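Local coordinates for protein lipocalin (Argas monolakensis, PDB 3BRN) that binds the biogenic amine serotonin inside a lipocalin beta barrel, and probably serves the tick as an amine-binding protein, at residues R30-P35 / N114-V119; R103-M108 / G130-K135. All blocks are in the same frame, centred on the assembly; numbering follows the deposited sequence.

Contact 1 of 2, residues R30-P35 / N114-V119; sequences RKTTKP and NYELWV. With SRO (serotonin), chain C.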
ATOM      1  N   ARG A  30       1.135  -6.730   0.336  1.00 28.66           N
ATOM      2  CA  ARG A  30       1.983  -7.916   0.313  1.00 31.40           C
ATOM      3  C   ARG A  30       2.082  -8.606   1.673  1.00 35.45           C
ATOM      4  O   ARG A  30       2.024  -9.836   1.759  1.00 35.15           O
ATOM      5  CB  ARG A  30       3.378  -7.560  -0.226  1.00 28.26           C
ATOM      6  CG  ARG A  30       4.399  -8.706  -0.241  1.00 30.34           C
ATOM      7  CD  ARG A  30       3.944  -9.908  -1.093  1.00 28.30           C
ATOM      8  NE  ARG A  30       4.898 -11.012  -0.999  1.00 33.59           N
ATOM      9  CZ  ARG A  30       5.004 -11.834   0.044  1.00 28.35           C
ATOM     10  NH1 ARG A  30       4.192 -11.715   1.086  1.00 37.30           N
ATOM     11  NH2 ARG A  30       5.915 -12.790   0.040  1.00 36.48           N
ATOM     12  N   LYS A  31       2.363  -7.832   2.719  1.00 32.54           N
ATOM     13  CA  LYS A  31       2.434  -8.390   4.080  1.00 32.27           C
ATOM     14  C   LYS A  31       1.783  -7.406   5.031  1.00 33.52           C
ATOM     15  O   LYS A  31       1.955  -6.208   4.864  1.00 29.57           O
ATOM     16  CB  LYS A  31       3.892  -8.586   4.522  1.00 34.17           C
ATOM     17  CG  LYS A  31       4.754  -9.448   3.600  1.00 37.03           C
ATOM     18  CD  LYS A  31       6.142  -9.645   4.183  1.00 39.24           C
ATOM     19  CE  LYS A  31       7.036 -10.452   3.244  1.00 44.39           C
ATOM     20  NZ  LYS A  31       8.471 -10.195   3.523  1.00 45.83           N
ATOM     21  N   THR A  32       1.220  -7.917   6.129  1.00 31.17           N
ATOM     22  CA  THR A  32       0.661  -7.052   7.174  1.00 35.67           C
ATOM     23  C   THR A  32       0.781  -7.726   8.542  1.00 33.93           C
ATOM     24  O   THR A  32       0.902  -8.952   8.627  1.00 32.01           O
ATOM     25  CB  THR A  32      -0.825  -6.660   6.864  1.00 31.12           C
ATOM     26  OG1 THR A  32      -1.350  -5.851   7.922  1.00 34.29           O
ATOM     27  CG2 THR A  32      -1.713  -7.901   6.706  1.00 32.33           C
ATOM     28  N   THR A  33       0.860  -6.923   9.605  1.00 34.97           N
ATOM     29  CA  THR A  33       0.792  -7.461  10.962  1.00 30.51           C
ATOM     30  C   THR A  33      -0.655  -7.547  11.449  1.00 36.45           C
ATOM     31  O   THR A  33      -0.903  -7.906  12.596  1.00 34.70           O
ATOM     32  CB  THR A  33       1.630  -6.628  11.970  1.00 32.73           C
ATOM     33  OG1 THR A  33       1.160  -5.273  11.976  1.00 30.88           O
ATOM     34  CG2 THR A  33       3.133  -6.657  11.572  1.00 28.54           C
ATOM     35  N   LYS A  34      -1.610  -7.134  10.620  1.00 34.24           N
ATOM     36  CA  LYS A  34      -3.009  -7.307  11.004  1.00 35.95           C
ATOM     37  C   LYS A  34      -3.540  -8.616  10.400  1.00 41.72           C
ATOM     38  O   LYS A  34      -3.438  -8.824   9.187  1.00 38.35           O
ATOM     39  CB  LYS A  34      -3.853  -6.123  10.511  1.00 38.25           C
ATOM     40  CG  LYS A  34      -5.364  -6.325  10.624  1.00 33.30           C
ATOM     41  CD  LYS A  34      -6.114  -5.057  10.243  1.00 37.05           C
ATOM     42  CE  LYS A  34      -7.576  -5.343   9.898  1.00 54.57           C
ATOM     43  NZ  LYS A  34      -8.276  -4.118   9.387  1.00 61.67           N
ATOM     44  N   PRO A  35      -4.131  -9.484  11.237  1.00 39.34           N
ATOM     45  CA  PRO A  35      -4.709 -10.736  10.754  1.00 44.53           C
ATOM     46  C   PRO A  35      -6.110 -10.541  10.167  1.00 44.78           C
ATOM     47  O   PRO A  35      -6.754  -9.515  10.409  1.00 47.60           O
ATOM     48  CB  PRO A  35      -4.781 -11.588  12.026  1.00 48.08           C
ATOM     49  CG  PRO A  35      -5.023 -10.586  13.109  1.00 47.17           C
ATOM     50  CD  PRO A  35      -4.288  -9.330  12.694  1.00 46.27           C
ATOM     51  N   ASN A 114      -1.433  -1.249  12.786  1.00 34.93           N
ATOM     52  CA  ASN A 114      -0.665  -2.322  12.224  1.00 33.84           C
ATOM     53  C   ASN A 114       0.369  -1.845  11.196  1.00 34.26           C
ATOM     54  O   ASN A 114       0.268  -0.771  10.716  1.00 32.89           O
ATOM     55  CB  ASN A 114      -1.625  -3.289  11.582  1.00 32.73           C
ATOM     56  CG  ASN A 114      -2.391  -2.666  10.470  1.00 40.30           C
ATOM     57  OD1 ASN A 114      -3.217  -1.830  10.677  1.00 42.12           O
ATOM     58  ND2 ASN A 114      -2.058  -3.029   9.292  1.00 34.60           N
ATOM     59  N   TYR A 115       1.350  -2.675  10.893  1.00 31.28           N
ATOM     60  CA  TYR A 115       2.291  -2.380   9.854  1.00 30.46           C
ATOM     61  C   TYR A 115       2.013  -3.107   8.560  1.00 28.63           C
ATOM     62  O   TYR A 115       1.549  -4.188   8.577  1.00 25.73           O
ATOM     63  CB  TYR A 115       3.728  -2.605  10.324  1.00 30.02           C
ATOM     64  CG  TYR A 115       4.046  -1.795  11.534  1.00 34.23           C
ATOM     65  CD1 TYR A 115       4.205  -0.459  11.435  1.00 32.34           C
ATOM     66  CD2 TYR A 115       4.100  -2.365  12.778  1.00 38.61           C
ATOM     67  CE1 TYR A 115       4.450   0.286  12.510  1.00 49.34           C
ATOM     68  CE2 TYR A 115       4.348  -1.616  13.878  1.00 40.86           C
ATOM     69  CZ  TYR A 115       4.522  -0.288  13.740  1.00 48.10           C
ATOM     70  OH  TYR A 115       4.756   0.524  14.768  1.00 46.80           O
ATOM     71  N   GLU A 116       2.380  -2.496   7.451  1.00 30.83           N
ATOM     72  CA  GLU A 116       1.984  -2.988   6.131  1.00 31.02           C
ATOM     73  C   GLU A 116       3.102  -2.817   5.127  1.00 28.92           C
ATOM     74  O   GLU A 116       3.725  -1.756   5.054  1.00 27.72           O
ATOM     75  CB  GLU A 116       0.769  -2.204   5.626  1.00 30.50           C
ATOM     76  CG  GLU A 116      -0.474  -2.385   6.506  1.00 34.47           C
ATOM     77  CD  GLU A 116      -1.658  -1.559   6.027  1.00 43.31           C
ATOM     78  OE1 GLU A 116      -1.458  -0.663   5.171  1.00 40.35           O
ATOM     79  OE2 GLU A 116      -2.767  -1.738   6.583  1.00 38.85           O
ATOM     80  N   LEU A 117       3.258  -3.812   4.268  1.00 28.15           N
ATOM     81  CA  LEU A 117       4.142  -3.677   3.124  1.00 29.41           C
ATOM     82  C   LEU A 117       3.279  -3.736   1.871  1.00 30.36           C
ATOM     83  O   LEU A 117       2.620  -4.741   1.624  1.00 32.15           O
ATOM     84  CB  LEU A 117       5.158  -4.825   3.116  1.00 29.55           C
ATOM     85  CG  LEU A 117       6.051  -4.960   1.878  1.00 35.29           C
ATOM     86  CD1 LEU A 117       6.954  -3.754   1.719  1.00 29.49           C
ATOM     87  CD2 LEU A 117       6.879  -6.241   1.987  1.00 30.74           C
ATOM     88  N   TRP A 118       3.327  -2.692   1.075  1.00 29.04           N
ATOM     89  CA  TRP A 118       2.619  -2.639  -0.176  1.00 28.45           C
ATOM     90  C   TRP A 118       3.605  -2.702  -1.311  1.00 30.77           C
ATOM     91  O   TRP A 118       4.620  -2.094  -1.243  1.00 31.89           O
ATOM     92  CB  TRP A 118       1.771  -1.395  -0.256  1.00 28.21           C
ATOM     93  CG  TRP A 118       0.669  -1.280   0.680  1.00 26.49           C
ATOM     94  CD1 TRP A 118       0.748  -0.929   1.951  1.00 27.25           C
ATOM     95  CD2 TRP A 118      -0.698  -1.519   0.416  1.00 30.76           C
ATOM     96  NE1 TRP A 118      -0.463  -0.916   2.521  1.00 30.20           N
ATOM     97  CE2 TRP A 118      -1.386  -1.292   1.594  1.00 33.64           C
ATOM     98  CE3 TRP A 118      -1.413  -1.916  -0.700  1.00 35.19           C
ATOM     99  CZ2 TRP A 118      -2.751  -1.407   1.680  1.00 30.14           C
ATOM    100  CZ3 TRP A 118      -2.757  -2.042  -0.597  1.00 32.61           C
ATOM    101  CH2 TRP A 118      -3.415  -1.786   0.564  1.00 33.61           C
ATOM    102  N   VAL A 119       3.323  -3.491  -2.336  1.00 34.31           N
ATOM    103  CA  VAL A 119       4.261  -3.642  -3.454  1.00 29.51           C
ATOM    104  C   VAL A 119       3.568  -3.429  -4.795  1.00 32.79           C
ATOM    105  O   VAL A 119       2.457  -3.913  -5.014  1.00 31.16           O
ATOM    106  CB  VAL A 119       4.995  -5.008  -3.434  1.00 36.54           C
ATOM    107  CG1 VAL A 119       6.111  -5.038  -4.491  1.00 30.61           C
ATOM    108  CG2 VAL A 119       5.570  -5.283  -2.058  1.00 30.86           C
TER
HETATM  109  OH  SRO C 158      -4.637   5.266  -2.514  1.00 30.72           O
HETATM  110  CZ3 SRO C 158      -4.100   4.586  -1.448  1.00 20.96           C
HETATM  111  CH2 SRO C 158      -4.846   4.542  -0.274  1.00 22.30           C
HETATM  112  CZ2 SRO C 158      -4.414   3.769   0.806  1.00 29.99           C
HETATM  113  CE2 SRO C 158      -3.194   3.123   0.671  1.00 20.32           C
HETATM  114  NE1 SRO C 158      -2.433   2.354   1.491  1.00 19.00           N
HETATM  115  CD1 SRO C 158      -1.321   1.957   0.828  1.00 18.43           C
HETATM  116  CG  SRO C 158      -1.344   2.513  -0.452  1.00 20.61           C
HETATM  117  CD2 SRO C 158      -2.518   3.259  -0.529  1.00 25.20           C
HETATM  118  CE3 SRO C 158      -2.962   3.965  -1.539  1.00 28.32           C
HETATM  119  CB  SRO C 158      -0.276   2.360  -1.506  1.00 25.24           C
HETATM  120  CA  SRO C 158       0.415   3.712  -1.770  1.00 24.56           C
HETATM  121  NZ  SRO C 158       1.323   3.558  -2.911  1.00 24.95           N
HETATM  122  O   HOH W   1      -3.375  -4.510   6.907  1.00 33.65           O

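Contact 2 of 2, residues R103-M108 / G130-K135; sequences RSCDVM and GCCDTK. With SRO (serotonin), chain C.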
ATOM      1  N   ARG A 103       8.122   4.216  -6.107  1.00 43.95           N
ATOM      2  CA  ARG A 103       8.250   3.480  -7.359  1.00 48.77           C
ATOM      3  C   ARG A 103       7.635   2.088  -7.246  1.00 47.66           C
ATOM      4  O   ARG A 103       6.667   1.769  -7.936  1.00 49.17           O
ATOM      5  CB  ARG A 103       9.719   3.373  -7.771  1.00 45.85           C
ATOM      6  CG  ARG A 103      10.182   4.475  -8.711  1.00 63.40           C
ATOM      7  CD  ARG A 103      11.530   4.142  -9.330  1.00 82.13           C
ATOM      8  NE  ARG A 103      12.631   4.365  -8.397  1.00 90.51           N
ATOM      9  CZ  ARG A 103      13.898   4.526  -8.761  1.00 89.66           C
ATOM     10  NH1 ARG A 103      14.231   4.489 -10.045  1.00 77.63           N
ATOM     11  NH2 ARG A 103      14.834   4.723  -7.843  1.00 90.32           N
ATOM     12  N   SER A 104       8.204   1.264  -6.372  1.00 42.59           N
ATOM     13  CA  SER A 104       7.846  -0.148  -6.306  1.00 41.91           C
ATOM     14  C   SER A 104       7.179  -0.589  -5.010  1.00 37.88           C
ATOM     15  O   SER A 104       6.442  -1.575  -4.999  1.00 38.09           O
ATOM     16  CB  SER A 104       9.069  -1.024  -6.591  1.00 42.61           C
ATOM     17  OG  SER A 104      10.103  -0.779  -5.656  1.00 45.48           O
ATOM     18  N   CYS A 105       7.514   0.058  -3.901  1.00 40.10           N
ATOM     19  CA  CYS A 105       7.050  -0.438  -2.607  1.00 36.98           C
ATOM     20  C   CYS A 105       6.912   0.656  -1.553  1.00 33.60           C
ATOM     21  O   CYS A 105       7.567   1.695  -1.629  1.00 36.62           O
ATOM     22  CB  CYS A 105       7.972  -1.559  -2.107  1.00 38.05           C
ATOM     23  SG  CYS A 105       9.658  -1.005  -1.767  1.00 55.53           S
ATOM     24  N   ASP A 106       6.075   0.425  -0.557  1.00 29.58           N
ATOM     25  CA  ASP A 106       5.878   1.321   0.553  1.00 26.71           C
ATOM     26  C   ASP A 106       5.845   0.524   1.832  1.00 25.11           C
ATOM     27  O   ASP A 106       5.379  -0.587   1.833  1.00 31.19           O
ATOM     28  CB  ASP A 106       4.532   2.004   0.487  1.00 30.37           C
ATOM     29  CG  ASP A 106       4.226   2.582  -0.837  1.00 36.29           C
ATOM     30  OD1 ASP A 106       4.892   3.506  -1.262  1.00 35.89           O
ATOM     31  OD2 ASP A 106       3.256   2.147  -1.414  1.00 41.33           O
ATOM     32  N   VAL A 107       6.252   1.116   2.936  1.00 27.07           N
ATOM     33  CA  VAL A 107       5.929   0.561   4.247  1.00 24.89           C
ATOM     34  C   VAL A 107       5.061   1.578   4.994  1.00 28.57           C
ATOM     35  O   VAL A 107       5.434   2.735   5.112  1.00 28.50           O
ATOM     36  CB  VAL A 107       7.208   0.285   5.048  1.00 24.81           C
ATOM     37  CG1 VAL A 107       6.844  -0.201   6.481  1.00 23.99           C
ATOM     38  CG2 VAL A 107       8.068  -0.735   4.283  1.00 25.77           C
ATOM     39  N   MET A 108       3.925   1.123   5.517  1.00 25.26           N
ATOM     40  CA  MET A 108       2.946   2.003   6.121  1.00 28.70           C
ATOM     41  C   MET A 108       2.701   1.584   7.568  1.00 26.76           C
ATOM     42  O   MET A 108       2.835   0.403   7.923  1.00 28.04           O
ATOM     43  CB  MET A 108       1.591   1.852   5.399  1.00 29.02           C
ATOM     44  CG  MET A 108       1.612   2.047   3.890  1.00 33.17           C
ATOM     45  SD  MET A 108       2.253   3.638   3.380  1.00 33.06           S
ATOM     46  CE  MET A 108       1.572   3.708   1.715  1.00 41.29           C
ATOM     47  N   GLY A 130      13.788  -5.609  -1.404  1.00 46.80           N
ATOM     48  CA  GLY A 130      14.868  -4.673  -1.120  1.00 37.79           C
ATOM     49  C   GLY A 130      14.697  -3.866   0.147  1.00 38.75           C
ATOM     50  O   GLY A 130      14.532  -4.423   1.230  1.00 36.54           O
ATOM     51  N   CYS A 131      14.801  -2.547   0.027  1.00 36.93           N
ATOM     52  CA  CYS A 131      14.800  -1.686   1.203  1.00 39.80           C
ATOM     53  C   CYS A 131      13.500  -1.736   1.976  1.00 37.67           C
ATOM     54  O   CYS A 131      13.472  -1.430   3.152  1.00 36.15           O
ATOM     55  CB  CYS A 131      15.131  -0.249   0.829  1.00 41.59           C
ATOM     56  SG  CYS A 131      16.893  -0.017   0.576  1.00 50.13           S
ATOM     57  N   CYS A 132      12.409  -2.049   1.296  1.00 36.25           N
ATOM     58  CA  CYS A 132      11.130  -2.135   1.972  1.00 42.40           C
ATOM     59  C   CYS A 132      11.063  -3.353   2.855  1.00 38.67           C
ATOM     60  O   CYS A 132      10.396  -3.321   3.873  1.00 38.07           O
ATOM     61  CB  CYS A 132       9.966  -2.133   0.996  1.00 42.67           C
ATOM     62  SG  CYS A 132       9.678  -0.540   0.235  1.00 53.05           S
ATOM     63  N   ASP A 133      11.679  -4.422   2.431  1.00 37.33           N
ATOM     64  CA  ASP A 133      11.717  -5.611   3.234  1.00 37.44           C
ATOM     65  C   ASP A 133      12.487  -5.304   4.509  1.00 34.45           C
ATOM     66  O   ASP A 133      12.081  -5.621   5.558  1.00 32.99           O
ATOM     67  CB  ASP A 133      12.371  -6.744   2.481  1.00 37.43           C
ATOM     68  CG  ASP A 133      11.387  -7.733   1.932  1.00 41.87           C
ATOM     69  OD1 ASP A 133      10.303  -7.853   2.464  1.00 45.55           O
ATOM     70  OD2 ASP A 133      11.734  -8.407   0.967  1.00 46.85           O
ATOM     71  N   THR A 134      13.616  -4.656   4.373  1.00 35.65           N
ATOM     72  CA  THR A 134      14.409  -4.283   5.530  1.00 30.60           C
ATOM     73  C   THR A 134      13.628  -3.395   6.500  1.00 34.18           C
ATOM     74  O   THR A 134      13.803  -3.492   7.713  1.00 33.48           O
ATOM     75  CB  THR A 134      15.716  -3.568   5.121  1.00 33.51           C
ATOM     76  OG1 THR A 134      16.465  -4.403   4.228  1.00 38.05           O
ATOM     77  CG2 THR A 134      16.556  -3.253   6.342  1.00 33.65           C
ATOM     78  N   LYS A 135      12.851  -2.459   5.966  1.00 29.53           N
ATOM     79  CA  LYS A 135      12.142  -1.502   6.813  1.00 30.07           C
ATOM     80  C   LYS A 135      10.969  -2.197   7.487  1.00 28.73           C
ATOM     81  O   LYS A 135      10.687  -1.975   8.671  1.00 29.01           O
ATOM     82  CB  LYS A 135      11.662  -0.304   5.986  1.00 27.49           C
ATOM     83  CG  LYS A 135      10.758   0.669   6.733  1.00 34.69           C
ATOM     84  CD  LYS A 135      11.547   1.523   7.721  1.00 31.29           C
ATOM     85  CE  LYS A 135      10.597   2.413   8.530  1.00 32.53           C
ATOM     86  NZ  LYS A 135      11.404   3.352   9.382  1.00 28.86           N
TER
HETATM   87  OH  SRO C 158      -4.637   5.266  -2.514  1.00 30.72           O
HETATM   88  CZ3 SRO C 158      -4.100   4.586  -1.448  1.00 20.96           C
HETATM   89  CH2 SRO C 158      -4.846   4.542  -0.274  1.00 22.30           C
HETATM   90  CZ2 SRO C 158      -4.414   3.769   0.806  1.00 29.99           C
HETATM   91  CE2 SRO C 158      -3.194   3.123   0.671  1.00 20.32           C
HETATM   92  NE1 SRO C 158      -2.433   2.354   1.491  1.00 19.00           N
HETATM   93  CD1 SRO C 158      -1.321   1.957   0.828  1.00 18.43           C
HETATM   94  CG  SRO C 158      -1.344   2.513  -0.452  1.00 20.61           C
HETATM   95  CD2 SRO C 158      -2.518   3.259  -0.529  1.00 25.20           C
HETATM   96  CE3 SRO C 158      -2.962   3.965  -1.539  1.00 28.32           C
HETATM   97  CB  SRO C 158      -0.276   2.360  -1.506  1.00 25.24           C
HETATM   98  CA  SRO C 158       0.415   3.712  -1.770  1.00 24.56           C
HETATM   99  NZ  SRO C 158       1.323   3.558  -2.911  1.00 24.95           N

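Contact 1 of 2, residues R30-P35 / N114-V119
Lys31 and Leu117 lie side by side and point the same way, Lys31 CD resting 4.1 Å from Leu117 CD2, on the outer wall of a lipocalin barrel where strands 26-32 and 115-120 pair antiparallel. A classic beta bulge interrupts the pairing: the backbone N atoms of both Arg30 and Lys31 donate to Leu117 O, the first nearly in line with its C=O bond, the second on a lone pair. At the bulge Arg30 turns CB and CG against Val119 CG2, with Arg30 CB 3.7 Å from that methyl, while its guanidinium leads away to Tyr129 and His147. Leu117 also touches Cys132 and Asp133 of helix 131-140.

Thr32 and Glu116 face the other way, into the barrel, as a non-hydrogen-bonded pair. With OG1 anti to the backbone N (chi1 178°), Thr32 accepts from Lys34 N in an ST turn and meets a water at 2.6 Å from that OG1; the same water donates to Glu116 OE2. Just past the end of strand 26-32, Thr33 N still donates to Tyr115 O, and the return bond is made by a side chain: Thr33 OG1 accepts from Tyr115 N at 2.8 Å. Lys34 CB packs on Asn114 CG.

The Glu116 carboxylate is held at both oxygens. Asn114 ND2 donates to OE2, and Trp118 NE1 to OE1 at 2.8 Å, arriving from above the carboxylate plane yet within the indole plane. This second-shell bond probably steadies the indole of Trp118 for the ligand, since serotonin CD1 sits over the centre of one ring face, 3.3 Å from Trp118 CE2.

Contact 2 of 2, residues R103-M108 / G130-K135
Cys105 and Cys132 are joined covalently, SG to SG at 2.1 Å, with a disulfide torsion of 84°, close to the relaxed right angle. Cys105 SG sits between its own backbone N and carbonyl carbon (chi1 64°), directed at the helix. Two residues on, Val107 points the same way: its CG2 lies 3.5 Å from Cys132 O and 4.0 Å from Cys132 CB. The Lys135 side chain crosses it at a slant, CG 3.9 Å from Val107 CG2, before its end leads away.

Strand 105-109 and helix 131-140 run nearly parallel, 13° between the directions of the short segments, which is the lipocalin arrangement of a helix laid against the outside of the barrel. Cys131, next to the bridging cysteine, is tied in turn to Cys7 by a second disulfide, and Phe99 touches Cys131, Cys132 and Lys135.

Alternation along the strand sends Asp106 and Met108 inward. Asp106 OD2 accepts from the serotonin amine NZ at 2.8 Å, a pairing consistent with charge attraction, while Met108 CE lies 3.5 Å from serotonin CD1. Asp106 OD1 is held by Ser100 OG, with a weak bond from Ser18 OG.

In the fold
Contacts 1 and 2 have centres about 11 Å apart and meet through one sheet, in which strand 115-120 lies between strands 26-32 and 105-109. Along the chain their segments alternate: 30-35, 103-108, 114-119, then 130-135 on helix 131-140. Backbone bonds probably link Glu116 O with Met108 N and Trp118 O with Asp106 N, while outside the barrel Leu117 CD1 packs 3.5 Å from Cys132 CB, placing one helix across both contacts. On the inner face both reach serotonin, contact 1 through the Trp118 ring face under its indole CD1 and contact 2 at its amine as well. Neighbouring strands thus furnish aromatic and acidic elements of one pocket.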